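Local coordinates for protein putative sesquiterpene cyclase (Kitasatospora setae, PDB 4MC3) that catalyses the magnesium-dependent 1,11-cyclization of (2E,6E)-farnesyl diphosphate to the sesquiterpene alcohol (2Z,6E)-hedycaryol, releasing diphosphate, at residues D173-M176 with Y177-M181. Numbering follows the deposited sequence.
With 28U ((3R,6E)-3,7,11-trimethyldodeca-1,6,10-trien-3-ol), chain B.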
ATOM      1  N   ASP A 173       9.495   9.378   3.970  1.00 21.49           N
ATOM      2  CA  ASP A 173       8.248  10.130   4.048  1.00 21.74           C
ATOM      3  C   ASP A 173       7.419   9.858   2.798  1.00 20.90           C
ATOM      4  O   ASP A 173       6.180   9.765   2.911  1.00 24.93           O
ATOM      5  CB  ASP A 173       8.518  11.617   4.133  1.00 23.72           C
ATOM      6  CG  ASP A 173       8.947  12.083   5.518  1.00 25.99           C
ATOM      7  OD1 ASP A 173       8.792  11.337   6.508  1.00 29.43           O
ATOM      8  OD2 ASP A 173       9.318  13.281   5.636  1.00 29.18           O
ATOM      9  N   ARG A 174       8.040   9.758   1.643  1.00 19.67           N
ATOM     10  CA  ARG A 174       7.340   9.436   0.378  1.00 21.21           C
ATOM     11  C   ARG A 174       7.133   7.933   0.156  1.00 19.40           C
ATOM     12  O   ARG A 174       6.060   7.496  -0.375  1.00 19.09           O
ATOM     13  CB  ARG A 174       7.944  10.112  -0.820  1.00 29.76           C
ATOM     14  CG  ARG A 174       9.205   9.547  -1.308  1.00 27.65           C
ATOM     15  CD  ARG A 174       9.579  10.275  -2.619  1.00 34.22           C
ATOM     16  NE  ARG A 174      10.907   9.859  -2.965  1.00 32.58           N
ATOM     17  CZ  ARG A 174      12.022  10.432  -2.478  1.00 34.18           C
ATOM     18  NH1 ARG A 174      13.196   9.955  -2.824  1.00 36.44           N
ATOM     19  NH2 ARG A 174      11.958  11.477  -1.654  1.00 32.65           N
ATOM     20  N   ARG A 175       8.075   7.120   0.638  1.00 20.39           N
ATOM     21  CA  ARG A 175       8.021   5.688   0.465  1.00 17.64           C
ATOM     22  C   ARG A 175       6.817   5.070   1.192  1.00 16.96           C
ATOM     23  O   ARG A 175       6.257   4.061   0.738  1.00 18.40           O
ATOM     24  CB  ARG A 175       9.324   5.025   0.936  1.00 18.39           C
ATOM     25  CG  ARG A 175       9.430   3.583   0.611  1.00 21.95           C
ATOM     26  CD  ARG A 175       9.414   3.298  -0.854  1.00 22.68           C
ATOM     27  NE  ARG A 175       9.747   1.911  -1.114  1.00 22.77           N
ATOM     28  CZ  ARG A 175       8.975   1.055  -1.769  1.00 23.08           C
ATOM     29  NH1 ARG A 175       7.798   1.429  -2.304  1.00 21.63           N
ATOM     30  NH2 ARG A 175       9.379  -0.175  -1.873  1.00 24.61           N
ATOM     31  N   MET A 176       6.431   5.625   2.339  1.00 17.53           N
ATOM     32  CA  MET A 176       5.254   5.102   3.054  1.00 16.80           C
ATOM     33  C   MET A 176       4.007   5.218   2.178  1.00 17.24           C
ATOM     34  O   MET A 176       3.099   4.427   2.351  1.00 18.85           O
ATOM     35  CB  MET A 176       5.013   5.689   4.421  1.00 23.78           C
ATOM     36  CG  MET A 176       4.626   7.093   4.479  1.00 26.22           C
ATOM     37  SD  MET A 176       3.815   7.526   6.094  1.00 26.61           S
ATOM     38  CE  MET A 176       2.190   6.797   6.153  1.00 29.59           C
ATOM     39  N   TYR A 177       3.964   6.196   1.289  1.00 16.59           N
ATOM     40  CA  TYR A 177       2.828   6.301   0.300  1.00 17.90           C
ATOM     41  C   TYR A 177       3.086   5.533  -1.003  1.00 15.52           C
ATOM     42  O   TYR A 177       2.144   4.954  -1.567  1.00 17.86           O
ATOM     43  CB  TYR A 177       2.507   7.752   0.046  1.00 17.94           C
ATOM     44  CG  TYR A 177       2.045   8.428   1.302  1.00 19.62           C
ATOM     45  CD1 TYR A 177       0.826   8.119   1.902  1.00 20.73           C
ATOM     46  CD2 TYR A 177       2.851   9.373   1.938  1.00 24.47           C
ATOM     47  CE1 TYR A 177       0.435   8.733   3.084  1.00 21.38           C
ATOM     48  CE2 TYR A 177       2.462   9.969   3.114  1.00 25.72           C
ATOM     49  CZ  TYR A 177       1.263   9.633   3.689  1.00 28.64           C
ATOM     50  OH  TYR A 177       0.840  10.241   4.856  1.00 28.61           O
ATOM     51  N   SER A 178       4.302   5.523  -1.560  1.00 17.34           N
ATOM     52  CA  SER A 178       4.584   4.829  -2.826  1.00 18.46           C
ATOM     53  C   SER A 178       4.422   3.317  -2.732  1.00 16.76           C
ATOM     54  O   SER A 178       4.119   2.673  -3.736  1.00 19.00           O
ATOM     55  CB  SER A 178       5.939   5.200  -3.418  1.00 20.69           C
ATOM     56  OG  SER A 178       7.011   4.576  -2.686  1.00 20.18           O
ATOM     57  N   VAL A 179       4.604   2.725  -1.543  1.00 16.69           N
ATOM     58  CA  VAL A 179       4.365   1.296  -1.354  1.00 16.47           C
ATOM     59  C   VAL A 179       2.872   0.971  -1.444  1.00 16.58           C
ATOM     60  O   VAL A 179       2.515  -0.188  -1.529  1.00 20.76           O
ATOM     61  CB  VAL A 179       5.027   0.836  -0.014  1.00 18.13           C
ATOM     62  CG1 VAL A 179       4.284   1.335   1.207  1.00 17.02           C
ATOM     63  CG2 VAL A 179       5.205  -0.664   0.021  1.00 21.06           C
ATOM     64  N   GLY A 180       2.025   1.977  -1.323  1.00 16.82           N
ATOM     65  CA  GLY A 180       0.578   1.796  -1.511  1.00 17.50           C
ATOM     66  C   GLY A 180      -0.221   1.337  -0.333  1.00 15.70           C
ATOM     67  O   GLY A 180      -1.466   1.416  -0.327  1.00 15.10           O
ATOM     68  N   MET A 181       0.486   0.878   0.693  1.00 14.97           N
ATOM     69  CA  MET A 181      -0.138   0.377   1.912  1.00 15.84           C
ATOM     70  C   MET A 181      -1.297   1.240   2.406  1.00 15.62           C
ATOM     71  O   MET A 181      -2.400   0.736   2.618  1.00 16.45           O
ATOM     72  CB  MET A 181       0.907   0.227   3.021  1.00 18.18           C
ATOM     73  CG  MET A 181       1.554  -1.147   3.082  1.00 19.59           C
ATOM     74  SD  MET A 181       0.413  -2.473   2.642  1.00 33.45           S
ATOM     75  CE  MET A 181       1.163  -3.076   1.130  1.00 13.56           C
TER
HETATM   76  C4  28U B 401       4.157  -4.666  -0.951  1.00 53.33           C
HETATM   77  C5  28U B 401       2.756  -5.293  -2.965  1.00 68.26           C
HETATM   78  C6  28U B 401       1.284  -4.979  -2.777  1.00 67.65           C
HETATM   79  C7  28U B 401       0.386  -4.523  -3.891  1.00 73.52           C
HETATM   80  C8  28U B 401       0.714  -3.952  -5.082  1.00 79.29           C
HETATM   81  C10 28U B 401       2.110  -3.806  -5.633  1.00 79.34           C
HETATM   82  C13 28U B 401       2.358  -0.640  -6.143  1.00 67.65           C
HETATM   83  C15 28U B 401       3.854  -0.648  -5.891  1.00 75.54           C
HETATM   84  O16 28U B 401       5.055  -4.393  -3.124  1.00 82.13           O
HETATM   85  C3  28U B 401       3.805  -4.257  -2.404  1.00 59.38           C
HETATM   86  C2  28U B 401       3.352  -2.789  -2.392  1.00 52.57           C
HETATM   87  C1  28U B 401       3.038  -2.164  -3.557  1.00 68.25           C
HETATM   88  C9  28U B 401      -0.180  -2.880  -5.681  1.00 65.02           C
HETATM   89  C11 28U B 401       0.095  -1.468  -5.065  1.00 62.99           C
HETATM   90  C12 28U B 401       1.485  -0.813  -5.114  1.00 64.10           C
HETATM   91  C14 28U B 401       2.046  -0.887  -7.609  1.00 76.42           C
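Arg175 and Ser178 meet at the C-terminal end of helix 168-178, where the class I terpene cyclase alpha fold breaks a helix beside its substrate pocket. Arg175 NH1 donates to Ser178 OG over 3.3 Å, a long but fairly straight bond (162°) with the hydroxyl oxygen almost coplanar with the guanidinium (12° out of its plane). Arg175 CG stands anti to the backbone N (chi1 -172°) and the chain bends at chi2, which brings the guanidinium back along the helix end; NH1 also lies 3.6 Å from Val179 CB. The other terminal nitrogen, NH2, forms a salt bridge with Asp222 of the NSE motif; as in related cyclases, Arg175 probably binds the substrate diphosphate. Around the helix, Met176 runs alongside Tyr177: CG sits over one ring face, 4.1 Å from the centroid, a CH-pi contact, and SD makes an oblique Met-aromatic contact. In the backbone, Arg174 O accepts from both Tyr177 N and Ser178 N, and Arg175 O accepts from Val179 N. Gly180, at positive phi, then breaks the helix before helix 181-188 begins. The CG2 branch of Val179 is the one turned to the bound nerolidol, while Met181 CE lies 4.0 Å from ligand C4.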